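Local coordinates for protein lipoteichoic acid primase (Listeria monocytogenes, PDB 4UOP) that is an extracellular enzyme of the sulfatase-like family and holds a magnesium ion in its catalytic domain, at residues V37-K41 with A420-L424; D50-K56 with N347-K352; S81-L86 with V254-D258; E246-Y250 with H286-T290; W274-V280 with F319-P324. One frame throughout, in Å; residues are numbered along the deposited sequence.

Contact 1 of 5, residues V37-K41 with A420-L424; sequences VNDIK and ASRKL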
# COMPACT_ATOMS: atom_id res chain seq x y z
N VAL B 37 15.75 -14.36 15.33
CA VAL B 37 15.21 -13.03 15.04
C VAL B 37 15.96 -11.99 15.84
O VAL B 37 16.41 -10.99 15.29
CB VAL B 37 13.70 -12.97 15.34
CG1 VAL B 37 13.19 -11.53 15.42
CG2 VAL B 37 12.94 -13.75 14.28
N ASN B 38 16.14 -12.23 17.14
CA ASN B 38 16.88 -11.29 17.99
C ASN B 38 18.31 -11.09 17.51
O ASN B 38 18.81 -9.98 17.50
CB ASN B 38 16.85 -11.74 19.46
CG ASN B 38 15.45 -11.73 20.06
OD1 ASN B 38 14.52 -11.13 19.51
ND2 ASN B 38 15.30 -12.39 21.18
N ASP B 39 18.99 -12.18 17.12
CA ASP B 39 20.35 -12.11 16.59
C ASP B 39 20.42 -11.30 15.30
O ASP B 39 21.35 -10.52 15.11
CB ASP B 39 20.91 -13.52 16.33
CG ASP B 39 21.23 -14.28 17.61
OD1 ASP B 39 21.35 -13.65 18.69
OD2 ASP B 39 21.38 -15.52 17.53
N ILE B 40 19.46 -11.49 14.40
CA ILE B 40 19.39 -10.70 13.17
C ILE B 40 19.25 -9.20 13.46
O ILE B 40 19.95 -8.39 12.86
CB ILE B 40 18.24 -11.18 12.25
CG1 ILE B 40 18.56 -12.57 11.69
CG2 ILE B 40 18.00 -10.20 11.11
CD1 ILE B 40 17.37 -13.29 11.11
N LYS B 41 18.38 -8.84 14.41
CA LYS B 41 18.19 -7.43 14.77
C LYS B 41 19.47 -6.84 15.35
O LYS B 41 19.81 -5.70 15.08
CB LYS B 41 17.03 -7.25 15.74
CG LYS B 41 16.64 -5.78 15.93
CD LYS B 41 15.32 -5.63 16.65
CE LYS B 41 14.83 -4.18 16.65
NZ LYS B 41 13.57 -4.05 17.45
N ALA B 420 20.30 -5.79 8.20
CA ALA B 420 19.43 -6.33 9.25
C ALA B 420 17.98 -5.90 9.07
O ALA B 420 17.07 -6.72 9.18
CB ALA B 420 19.92 -5.91 10.61
N SER B 421 17.76 -4.62 8.80
CA SER B 421 16.38 -4.14 8.59
C SER B 421 15.68 -4.91 7.47
O SER B 421 14.55 -5.37 7.63
CB SER B 421 16.37 -2.65 8.29
OG SER B 421 16.76 -1.92 9.44
N ARG B 422 16.35 -5.06 6.33
CA ARG B 422 15.73 -5.76 5.22
C ARG B 422 15.47 -7.23 5.57
O ARG B 422 14.43 -7.76 5.24
CB ARG B 422 16.57 -5.64 3.94
CG ARG B 422 16.62 -4.22 3.39
CD ARG B 422 16.80 -4.18 1.89
NE ARG B 422 17.99 -4.89 1.45
CZ ARG B 422 18.46 -4.89 0.20
NH1 ARG B 422 17.83 -4.21 -0.76
NH2 ARG B 422 19.56 -5.57 -0.10
N LYS B 423 16.42 -7.86 6.25
CA LYS B 423 16.28 -9.27 6.60
C LYS B 423 15.15 -9.48 7.63
O LYS B 423 14.37 -10.42 7.53
CB LYS B 423 17.60 -9.81 7.14
CG LYS B 423 17.65 -11.33 7.21
CD LYS B 423 19.08 -11.81 7.39
CE LYS B 423 19.13 -13.31 7.67
NZ LYS B 423 20.53 -13.77 7.95
N LEU B 424 15.07 -8.57 8.60
CA LEU B 424 13.98 -8.59 9.58
C LEU B 424 12.60 -8.49 8.95
O LEU B 424 11.68 -9.22 9.35
CB LEU B 424 14.11 -7.44 10.58
CG LEU B 424 15.08 -7.58 11.73
CD1 LEU B 424 14.99 -6.33 12.58
CD2 LEU B 424 14.80 -8.82 12.56

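Contact 2 of 5, residues D50-K56 with N347-K352; sequences DYFGAAK and NLLGIK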
# COMPACT_ATOMS: atom_id res chain seq x y z
N ASP B 50 16.62 -5.01 33.93
CA ASP B 50 16.10 -4.08 34.92
C ASP B 50 14.58 -3.99 34.79
O ASP B 50 14.03 -4.27 33.73
CB ASP B 50 16.72 -2.71 34.71
CG ASP B 50 18.23 -2.72 34.89
OD1 ASP B 50 18.70 -3.38 35.84
OD2 ASP B 50 18.92 -2.09 34.08
N TYR B 51 13.94 -3.64 35.90
CA TYR B 51 12.48 -3.46 35.99
C TYR B 51 11.67 -4.73 35.76
O TYR B 51 10.46 -4.65 35.58
CB TYR B 51 12.00 -2.35 35.03
CG TYR B 51 12.86 -1.12 34.97
CD1 TYR B 51 12.83 -0.17 35.99
CD2 TYR B 51 13.69 -0.88 33.89
CE1 TYR B 51 13.63 0.97 35.94
CE2 TYR B 51 14.48 0.26 33.82
CZ TYR B 51 14.44 1.17 34.85
OH TYR B 51 15.23 2.29 34.77
N PHE B 52 12.31 -5.90 35.77
CA PHE B 52 11.59 -7.13 35.52
C PHE B 52 10.61 -7.40 36.66
O PHE B 52 11.01 -7.48 37.82
CB PHE B 52 12.55 -8.32 35.35
CG PHE B 52 11.84 -9.61 35.08
CD1 PHE B 52 11.28 -9.85 33.84
CD2 PHE B 52 11.68 -10.56 36.09
CE1 PHE B 52 10.59 -11.02 33.59
CE2 PHE B 52 11.00 -11.74 35.84
CZ PHE B 52 10.45 -11.97 34.59
N GLY B 53 9.32 -7.46 36.33
CA GLY B 53 8.31 -7.66 37.35
C GLY B 53 8.14 -6.50 38.31
O GLY B 53 7.58 -6.66 39.38
N ALA B 54 8.60 -5.31 37.92
CA ALA B 54 8.35 -4.11 38.73
C ALA B 54 6.85 -3.86 38.89
O ALA B 54 6.41 -3.26 39.88
CB ALA B 54 9.00 -2.89 38.11
N ALA B 55 6.07 -4.35 37.93
CA ALA B 55 4.62 -4.29 38.01
C ALA B 55 4.01 -5.69 37.92
O ALA B 55 2.95 -5.88 37.33
CB ALA B 55 4.08 -3.40 36.89
N LYS B 56 4.68 -6.68 38.51
CA LYS B 56 4.14 -8.04 38.55
C LYS B 56 2.74 -7.98 39.17
O LYS B 56 2.54 -7.36 40.21
CB LYS B 56 5.06 -8.95 39.38
CG LYS B 56 4.59 -10.39 39.54
CD LYS B 56 4.95 -11.24 38.34
CE LYS B 56 4.41 -12.66 38.47
NZ LYS B 56 4.65 -13.45 37.22
N ASN B 347 8.16 -7.32 30.11
CA ASN B 347 9.21 -7.22 31.12
C ASN B 347 8.72 -6.57 32.42
O ASN B 347 8.95 -7.09 33.52
CB ASN B 347 10.44 -6.49 30.56
CG ASN B 347 11.52 -6.28 31.60
OD1 ASN B 347 12.18 -7.24 32.02
ND2 ASN B 347 11.70 -5.06 32.04
N LEU B 348 8.02 -5.44 32.31
CA LEU B 348 7.49 -4.78 33.50
C LEU B 348 6.52 -5.68 34.28
O LEU B 348 6.51 -5.67 35.52
CB LEU B 348 6.79 -3.47 33.11
CG LEU B 348 7.71 -2.37 32.60
CD1 LEU B 348 6.89 -1.21 32.04
CD2 LEU B 348 8.61 -1.87 33.72
N LEU B 349 5.70 -6.44 33.55
CA LEU B 349 4.71 -7.30 34.16
C LEU B 349 5.32 -8.62 34.69
O LEU B 349 4.61 -9.41 35.28
CB LEU B 349 3.59 -7.61 33.17
CG LEU B 349 2.70 -6.40 32.79
CD1 LEU B 349 1.70 -6.81 31.71
CD2 LEU B 349 1.98 -5.83 33.99
N GLY B 350 6.62 -8.82 34.47
CA GLY B 350 7.31 -10.02 34.95
C GLY B 350 6.92 -11.27 34.22
O GLY B 350 6.84 -12.34 34.82
N ILE B 351 6.60 -11.15 32.94
CA ILE B 351 6.15 -12.26 32.15
C ILE B 351 7.24 -12.68 31.17
O ILE B 351 7.74 -11.87 30.41
CB ILE B 351 4.83 -11.93 31.43
CG1 ILE B 351 3.71 -11.82 32.47
CG2 ILE B 351 4.50 -12.98 30.38
CD1 ILE B 351 2.41 -11.26 31.95
N LYS B 352 7.62 -13.95 31.23
CA LYS B 352 8.59 -14.50 30.30
C LYS B 352 7.90 -14.82 29.00
O LYS B 352 6.83 -15.43 28.98
CB LYS B 352 9.25 -15.76 30.86
CG LYS B 352 10.34 -15.47 31.88
CD LYS B 352 11.53 -14.74 31.26
CE LYS B 352 12.83 -15.00 32.02
NZ LYS B 352 12.99 -14.11 33.21
O HOH W 1 7.85 -13.17 37.17

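Contact 3 of 5, residues S81-L86 with V254-D258; sequences SITPTL and VHYAD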
# COMPACT_ATOMS: atom_id res chain seq x y z
N SER B 81 -2.49 25.76 26.32
CA SER B 81 -1.85 24.46 26.11
C SER B 81 -2.75 23.56 25.29
O SER B 81 -3.93 23.41 25.59
CB SER B 81 -1.55 23.77 27.44
OG SER B 81 -0.49 24.43 28.10
N ILE B 82 -2.19 22.92 24.27
CA ILE B 82 -2.96 22.02 23.43
C ILE B 82 -3.11 20.65 24.10
O ILE B 82 -4.19 20.07 24.07
CB ILE B 82 -2.32 21.87 22.03
CG1 ILE B 82 -2.28 23.23 21.32
CG2 ILE B 82 -3.06 20.84 21.18
CD1 ILE B 82 -3.64 23.87 21.10
N THR B 83 -2.02 20.14 24.69
CA THR B 83 -2.06 18.84 25.35
C THR B 83 -1.60 18.93 26.81
O THR B 83 -0.61 18.29 27.18
CB THR B 83 -1.16 17.80 24.62
OG1 THR B 83 0.19 18.25 24.60
CG2 THR B 83 -1.63 17.56 23.19
N PRO B 84 -2.33 19.67 27.65
CA PRO B 84 -1.94 19.77 29.06
C PRO B 84 -1.92 18.43 29.82
O PRO B 84 -1.10 18.27 30.70
CB PRO B 84 -2.97 20.73 29.66
CG PRO B 84 -4.14 20.66 28.75
CD PRO B 84 -3.59 20.38 27.38
N THR B 85 -2.79 17.48 29.48
CA THR B 85 -2.76 16.14 30.13
C THR B 85 -1.41 15.48 29.86
O THR B 85 -0.76 15.01 30.80
CB THR B 85 -3.91 15.22 29.66
OG1 THR B 85 -5.16 15.81 30.01
CG2 THR B 85 -3.83 13.83 30.30
N LEU B 86 -0.99 15.43 28.60
CA LEU B 86 0.29 14.78 28.26
C LEU B 86 1.46 15.54 28.86
O LEU B 86 2.40 14.95 29.34
CB LEU B 86 0.47 14.64 26.75
CG LEU B 86 -0.53 13.75 25.99
CD1 LEU B 86 -0.09 13.58 24.53
CD2 LEU B 86 -0.72 12.41 26.67
N VAL B 254 -7.29 17.54 18.92
CA VAL B 254 -6.26 16.99 19.81
C VAL B 254 -6.48 17.50 21.24
O VAL B 254 -6.36 16.74 22.20
CB VAL B 254 -4.86 17.31 19.30
CG1 VAL B 254 -3.81 17.08 20.38
CG2 VAL B 254 -4.56 16.48 18.05
N HIS B 255 -6.85 18.77 21.39
CA HIS B 255 -7.11 19.33 22.69
C HIS B 255 -8.31 18.65 23.34
O HIS B 255 -8.28 18.35 24.52
CB HIS B 255 -7.34 20.85 22.60
CG HIS B 255 -7.63 21.48 23.92
ND1 HIS B 255 -6.65 21.72 24.86
CD2 HIS B 255 -8.79 21.89 24.48
CE1 HIS B 255 -7.19 22.28 25.92
NE2 HIS B 255 -8.49 22.39 25.72
N TYR B 256 -9.37 18.43 22.57
CA TYR B 256 -10.52 17.71 23.07
C TYR B 256 -10.13 16.29 23.52
O TYR B 256 -10.47 15.84 24.61
CB TYR B 256 -11.62 17.65 22.01
CG TYR B 256 -12.72 16.71 22.40
CD1 TYR B 256 -13.73 17.12 23.29
CD2 TYR B 256 -12.74 15.38 21.95
CE1 TYR B 256 -14.72 16.23 23.68
CE2 TYR B 256 -13.72 14.50 22.33
CZ TYR B 256 -14.72 14.93 23.20
OH TYR B 256 -15.69 14.03 23.59
N ALA B 257 -9.41 15.59 22.65
CA ALA B 257 -9.00 14.22 22.95
C ALA B 257 -8.12 14.16 24.21
O ALA B 257 -8.30 13.29 25.06
CB ALA B 257 -8.29 13.62 21.75
N ASP B 258 -7.19 15.09 24.33
CA ASP B 258 -6.32 15.19 25.50
C ASP B 258 -7.12 15.52 26.78
O ASP B 258 -6.87 14.96 27.85
CB ASP B 258 -5.21 16.21 25.25
CG ASP B 258 -4.36 16.49 26.47
OD1 ASP B 258 -4.77 17.29 27.35
OD2 ASP B 258 -3.23 15.92 26.53

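Contact 4 of 5, residues E246-Y250 with H286-T290; sequences ELGNY and HIIKT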
# COMPACT_ATOMS: atom_id res chain seq x y z
N GLU B 246 -7.00 23.24 8.37
CA GLU B 246 -6.80 21.86 8.81
C GLU B 246 -6.04 21.81 10.13
O GLU B 246 -6.44 21.08 11.03
CB GLU B 246 -6.06 21.03 7.76
CG GLU B 246 -5.64 19.65 8.25
CD GLU B 246 -5.04 18.78 7.15
OE1 GLU B 246 -3.90 19.06 6.71
OE2 GLU B 246 -5.70 17.80 6.76
N LEU B 247 -4.94 22.55 10.23
CA LEU B 247 -4.13 22.53 11.45
C LEU B 247 -4.89 23.10 12.64
O LEU B 247 -4.77 22.60 13.76
CB LEU B 247 -2.79 23.26 11.27
CG LEU B 247 -1.85 23.23 12.50
CD1 LEU B 247 -1.46 21.80 12.85
CD2 LEU B 247 -0.60 24.06 12.28
N GLY B 248 -5.69 24.14 12.40
CA GLY B 248 -6.51 24.69 13.47
C GLY B 248 -7.51 23.68 13.98
O GLY B 248 -7.65 23.48 15.19
N ASN B 249 -8.20 23.01 13.06
CA ASN B 249 -9.16 21.99 13.44
C ASN B 249 -8.46 20.83 14.15
O ASN B 249 -9.00 20.29 15.12
CB ASN B 249 -9.93 21.48 12.22
CG ASN B 249 -10.78 22.57 11.59
OD1 ASN B 249 -11.20 23.51 12.26
ND2 ASN B 249 -11.03 22.46 10.31
N TYR B 250 -7.26 20.50 13.69
CA TYR B 250 -6.44 19.46 14.31
C TYR B 250 -6.16 19.81 15.75
O TYR B 250 -6.38 18.99 16.63
CB TYR B 250 -5.13 19.30 13.54
CG TYR B 250 -4.19 18.30 14.16
CD1 TYR B 250 -4.38 16.93 13.99
CD2 TYR B 250 -3.12 18.72 14.92
CE1 TYR B 250 -3.51 16.01 14.54
CE2 TYR B 250 -2.25 17.81 15.49
CZ TYR B 250 -2.44 16.46 15.28
OH TYR B 250 -1.57 15.57 15.86
N HIS B 286 1.36 9.83 12.75
CA HIS B 286 1.24 11.24 12.46
C HIS B 286 0.17 11.45 11.41
O HIS B 286 -0.23 10.52 10.72
CB HIS B 286 2.56 11.81 11.97
CG HIS B 286 2.80 11.62 10.51
ND1 HIS B 286 3.09 10.39 9.96
CD2 HIS B 286 2.78 12.50 9.48
CE1 HIS B 286 3.25 10.53 8.66
NE2 HIS B 286 3.06 11.80 8.34
N ILE B 287 -0.30 12.68 11.33
CA ILE B 287 -1.26 13.02 10.30
C ILE B 287 -0.92 14.32 9.57
O ILE B 287 -1.33 14.50 8.43
CB ILE B 287 -2.70 13.05 10.89
CG1 ILE B 287 -3.76 12.98 9.78
CG2 ILE B 287 -2.91 14.28 11.77
CD1 ILE B 287 -3.60 11.80 8.85
N ILE B 288 -0.16 15.21 10.20
CA ILE B 288 0.20 16.50 9.61
C ILE B 288 1.63 16.42 9.06
O ILE B 288 2.58 16.14 9.80
CB ILE B 288 0.11 17.63 10.65
CG1 ILE B 288 -1.27 17.66 11.34
CG2 ILE B 288 0.49 18.97 10.02
CD1 ILE B 288 -2.46 17.97 10.44
N LYS B 289 1.77 16.62 7.76
CA LYS B 289 3.09 16.72 7.15
C LYS B 289 3.58 18.15 7.39
O LYS B 289 3.14 19.09 6.70
CB LYS B 289 3.04 16.40 5.67
CG LYS B 289 2.59 14.98 5.39
CD LYS B 289 3.34 14.38 4.21
CE LYS B 289 2.99 12.92 4.02
NZ LYS B 289 1.63 12.73 3.46
N THR B 290 4.45 18.32 8.38
CA THR B 290 4.74 19.66 8.89
C THR B 290 5.54 20.49 7.88
O THR B 290 5.41 21.71 7.88
CB THR B 290 5.47 19.64 10.24
OG1 THR B 290 6.63 18.80 10.16
CG2 THR B 290 4.54 19.12 11.34

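Contact 5 of 5, residues W274-V280 with F319-P324; sequences WDDSVVV and FFLHYP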
# COMPACT_ATOMS: atom_id res chain seq x y z
N TRP B 274 -5.46 3.32 38.98
CA TRP B 274 -4.18 3.91 38.53
C TRP B 274 -3.00 3.34 39.32
O TRP B 274 -1.95 3.02 38.74
CB TRP B 274 -4.24 5.41 38.70
CG TRP B 274 -3.05 6.18 38.22
CD1 TRP B 274 -2.08 6.74 38.99
CD2 TRP B 274 -2.74 6.52 36.87
NE1 TRP B 274 -1.17 7.41 38.21
CE2 TRP B 274 -1.54 7.27 36.89
CE3 TRP B 274 -3.34 6.25 35.63
CZ2 TRP B 274 -0.94 7.78 35.73
CZ3 TRP B 274 -2.75 6.75 34.47
CH2 TRP B 274 -1.56 7.51 34.54
N ASP B 275 -3.20 3.23 40.62
CA ASP B 275 -2.14 2.76 41.52
C ASP B 275 -1.96 1.26 41.47
O ASP B 275 -1.05 0.74 42.12
CB ASP B 275 -2.44 3.19 42.97
CG ASP B 275 -2.44 4.69 43.15
OD1 ASP B 275 -1.62 5.38 42.50
OD2 ASP B 275 -3.25 5.21 43.94
N ASP B 276 -2.79 0.57 40.70
CA ASP B 276 -2.71 -0.87 40.53
C ASP B 276 -2.56 -1.30 39.07
O ASP B 276 -2.85 -2.46 38.74
CB ASP B 276 -3.96 -1.53 41.14
CG ASP B 276 -3.69 -2.21 42.49
OD1 ASP B 276 -2.60 -1.99 43.10
OD2 ASP B 276 -4.58 -2.98 42.93
N SER B 277 -2.09 -0.40 38.20
CA SER B 277 -2.05 -0.66 36.76
C SER B 277 -0.82 -0.07 36.09
O SER B 277 -0.38 1.03 36.44
CB SER B 277 -3.29 -0.05 36.08
OG SER B 277 -4.48 -0.59 36.59
N VAL B 278 -0.29 -0.79 35.10
CA VAL B 278 0.61 -0.23 34.11
C VAL B 278 -0.29 0.48 33.12
O VAL B 278 -1.29 -0.08 32.67
CB VAL B 278 1.40 -1.33 33.39
CG1 VAL B 278 2.27 -0.76 32.28
CG2 VAL B 278 2.26 -2.11 34.39
N VAL B 279 0.05 1.72 32.80
CA VAL B 279 -0.70 2.48 31.82
C VAL B 279 0.24 3.02 30.76
O VAL B 279 1.29 3.61 31.08
CB VAL B 279 -1.51 3.61 32.48
CG1 VAL B 279 -2.33 4.32 31.43
CG2 VAL B 279 -2.42 3.06 33.58
N VAL B 280 -0.10 2.77 29.49
CA VAL B 280 0.68 3.19 28.34
C VAL B 280 -0.21 4.05 27.44
O VAL B 280 -1.35 3.66 27.16
CB VAL B 280 1.18 2.00 27.51
CG1 VAL B 280 2.09 2.45 26.39
CG2 VAL B 280 1.88 0.99 28.41
N PHE B 319 4.70 8.91 23.49
CA PHE B 319 4.77 7.65 24.22
C PHE B 319 4.99 7.94 25.69
O PHE B 319 5.96 8.61 26.06
CB PHE B 319 5.90 6.77 23.69
CG PHE B 319 6.05 5.47 24.42
CD1 PHE B 319 5.24 4.40 24.13
CD2 PHE B 319 6.98 5.34 25.45
CE1 PHE B 319 5.36 3.20 24.82
CE2 PHE B 319 7.10 4.16 26.14
CZ PHE B 319 6.29 3.08 25.84
N PHE B 320 4.08 7.45 26.52
CA PHE B 320 4.12 7.66 27.97
C PHE B 320 3.84 6.34 28.65
O PHE B 320 2.93 5.60 28.26
CB PHE B 320 3.07 8.69 28.41
CG PHE B 320 3.34 10.08 27.90
CD1 PHE B 320 3.00 10.43 26.61
CD2 PHE B 320 3.93 11.03 28.72
CE1 PHE B 320 3.26 11.71 26.13
CE2 PHE B 320 4.18 12.31 28.25
CZ PHE B 320 3.87 12.64 26.95
N LEU B 321 4.62 6.04 29.68
CA LEU B 321 4.45 4.83 30.44
C LEU B 321 4.43 5.12 31.92
O LEU B 321 5.33 5.79 32.45
CB LEU B 321 5.56 3.83 30.11
CG LEU B 321 5.36 2.50 30.85
CD1 LEU B 321 5.35 1.30 29.91
CD2 LEU B 321 6.42 2.36 31.92
N HIS B 322 3.41 4.61 32.58
CA HIS B 322 3.24 4.71 34.03
C HIS B 322 3.22 3.31 34.61
O HIS B 322 2.65 2.39 34.01
CB HIS B 322 1.94 5.44 34.35
CG HIS B 322 1.32 5.05 35.67
ND1 HIS B 322 1.68 5.65 36.86
CD2 HIS B 322 0.37 4.13 35.98
CE1 HIS B 322 0.99 5.10 37.85
NE2 HIS B 322 0.19 4.18 37.34
N TYR B 323 3.84 3.13 35.77
CA TYR B 323 3.57 1.95 36.59
C TYR B 323 3.66 2.31 38.05
O TYR B 323 4.40 3.23 38.42
CB TYR B 323 4.47 0.76 36.21
CG TYR B 323 5.95 0.94 36.47
CD1 TYR B 323 6.51 0.63 37.71
CD2 TYR B 323 6.80 1.37 35.47
CE1 TYR B 323 7.88 0.77 37.95
CE2 TYR B 323 8.16 1.52 35.69
CZ TYR B 323 8.70 1.21 36.92
OH TYR B 323 10.05 1.37 37.11
N PRO B 324 2.90 1.60 38.89
CA PRO B 324 2.88 1.96 40.32
C PRO B 324 4.25 1.85 41.00
O PRO B 324 4.97 0.86 40.79
CB PRO B 324 1.90 0.95 40.93
CG PRO B 324 1.11 0.42 39.78
CD PRO B 324 2.07 0.42 38.62

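Contact 1 of 5, residues V37-K41 with A420-L424
I40 and L424 meet without any ring or flat side chain between them. The flat group that is touched is the peptide unit after I40, whose carbonyl oxygen meets the methyl of A420, with I40 O and A420 CB 3.3 Å apart. Alanine suits this position, its lone methyl fitting where the two backbones come close, K41 CA and A420 CA being 5.8 Å apart. The rest is aliphatic. A chi1 of -69° turns the CG2 branch of I40 away from its own N-H and toward L424, I40 CG2 and L424 CD2 lying 3.8 Å apart as the two side chains run past each other in opposite directions. The other branch of I40 ends in CD1, which meets K423 CE at 3.9 Å where the lysine's extended chain crosses it at about a right angle. L424 divides its fork: while CD2 faces I40 and V37, L424 CD1 rests 3.8 Å from K41 CG. The branched tip thus serves three residues. The amine of K41 is carried onward to T361 OG1 and F359 O, and its methylene part joins the packing. Helix 34-41 and the long helix 412-433 are held side by side in this way, nearly antiparallel at 153° with their local axes 9.5 Å apart, and Y370 lies against A420 from a neighbouring loop.

Contact 2 of 5, residues D50-K56 with N347-K352
N347 reaches the loop with both ends of its amide. Its side chain points away from its own N-H (chi1 176°), and N347 ND2 gives D50 O a straight hydrogen bond of 3.0 Å in the carbonyl plane. N347 OD1 comes to the edge of the F52 ring, 3.3 Å from F52 CD1, an oxygen suited to the slightly positive rim of an aromatic ring. The backbone carbonyl of N347 works twice, taking the N-H of G350 and, across the contact, that of G53, with G53 N to N347 O at 2.9 Å. L348 O accepts A55 N at 2.8 Å, while L348 CD2 packs 3.7 Å from Y51 CB. Here helix 341-348 ends in a Schellman motif, received by a type II beta turn from Y51 to A54. L349 turns CD2 toward A55. G350 CA comes within 3.5 Å of G53 CA, a fit that depends on G350 having no side chain; the positive phi of both residues suits glycine as well. G350 CA also makes a CH-pi contact over one face of the F52 ring, 3.9 Å from the centroid. G350 O is joined to K56 NZ by a weak direct bond and a bridging water. Beyond I351, which packs on helix 139-144, K352 bends back to the other side of the ring plane from G350, K352 NZ standing obliquely and off-centre in a cation-pi contact 4.1 Å from the F52 centroid.

Contact 3 of 5, residues S81-L86 with V254-D258
D258, on the long helix 246-271 of the sulfatase-like domain, uses its carboxylate to cap from outside the first turn of helix 84-89, whose opening N-H groups have no carbonyl of an earlier turn to bond with. Its CB lies beside T83 CA and I82 O. From there CG extends away from the residue's own nitrogen (chi1 174°), which carries the carboxylate straight to the helix start. D258 OD1 accepts T85 N at 2.9 Å; D258 OD2 accepts L86 N at 3.1 Å. Each oxygen uses the lone pair on the side facing its twin, the fork by which a carboxylate can hold two successive N-H groups, and the amino end of the helix would probably favour its negative charge. P84 has no N-H to offer and instead lays P84 CD 3.3 Å from D258 OD1. The hydroxyl T85 OG1 is 2.9 Å from D258 O and 3.1 Å from D258 OD1, so its single proton has two acceptors at hand. One turn earlier, H255 ND1 donates to I82 O at 3.1 Å, approaching from above the carbonyl plane. With T83 OG1 bonded to N74 and D87, the threonine's methyl faces helix 246-271: T83 CG2 and V254 CG1 meet at 3.6 Å.

Contact 4 of 5, residues E246-Y250 with H286-T290
Y250 takes I288 onto the face of its ring, a CH-pi contact that packs the first turn of helix 246-271 against the loop running on from the magnesium ligands D284 and H285 in this sulfatase-like domain. The tyrosine throws its ring out from the helix toward the loop. I288 answers with its longer branch. At chi1 -54° CG1 is set opposite the carbonyl carbon, and it comes to rest above the middle of the ring, with I288 CG1 and the Y250 centroid 4.0 Å apart. A further bend at chi2 takes I288 CD1 back toward the root of the ring, 4.1 Å from Y250 CG, and to the same distance from E246 OE1. Isoleucine suits the place because its ethyl branch, CG1 and CD1, offers C-H groups to the ring. Its neighbour I287 has chi1 at -162°, which leads CG1 off and leaves CG2 in the crowded position between N and carbonyl carbon. That methyl is the one that touches, tightly, with I287 CG2 and Y250 CE1 3.3 Å apart.

The ring is held in other ways too: Y250 OH bonds to S67 O, next to the magnesium ligand E66, and F227 meets the ring edge-to-face. On the loop, Q69 OE1 receives the N-H groups of both I287 and I288, while K289 forms a salt bridge to D228 of the second subunit. L247 adds a looser contact, L247 CD1 lying 4.4 Å from I288 CG1.

Contact 5 of 5, residues W274-V280 with F319-P324
H322 forms three hydrogen bonds with the opposite segment, one from its ring and two from its backbone. H322 NE2 donates to W274 O at 2.8 Å, the acceptor lying in the imidazole plane although the ring approaches from above the plane of the carbonyl. The backbone bonds are those of an antiparallel hydrogen-bonded pair: V279 N to H322 O is 2.9 Å, and H322 N to V279 O is 2.8 Å. The side chain of H322 also lies flat on the indole of W274 in an offset stack, with the imidazole and five-membered ring centroids 3.8 Å apart and the planes turned by 18°. A chi1 of -177° swings the tryptophan's CG to the far side from its own nitrogen and folds the indole under the imidazole, and K269 adds a cation-pi contact to W274. A histidine suits this place because it can stack and donate in its own plane at once. V279 fills in beside it, V279 CG2 3.8 Å from H322 CD2.

Outward, the non-hydrogen-bonded pair V280 and L321 turns to the other face, where V280 CG2 meets L321 CD1 at 3.8 Å and V280 CG1 meets F319 CE1 at 3.7 Å. Beta-branched valines suit such a strand. Past the strand end, P324 has no N-H for a further bridge and lays its ring against D275, with P324 CB 3.2 Å from D275 O. The pairing, at 174°, sets strand 319-322 antiparallel to strand 277-283, whose other neighbour, 59-65, runs parallel: the mixed central sheet of the sulfatase-like alpha/beta fold.

Contacts 2 and 5 touch, their centres 13 Å apart: A55 CB lies 3.3 Å from V278 CG2, and L348 CD1 lies 3.6 Å from L321 CD2, so helix 341-348 and the loop before strand 59-65 cover the V278 and L321 face of the sheet. On its other side contact 3 reaches contact 5 through L86 O, 3.4 Å from F320 CE2. Contacts 3 and 4 share helix 246-271, their centres 14 Å apart. Contact 4 comes nearest the magnesium ion, the side chain of I287 being about 7 Å from it, against about 11 Å for V254 of contact 3. Contact 1, joining helices near the two ends of the modelled chain, encloses all the others in sequence.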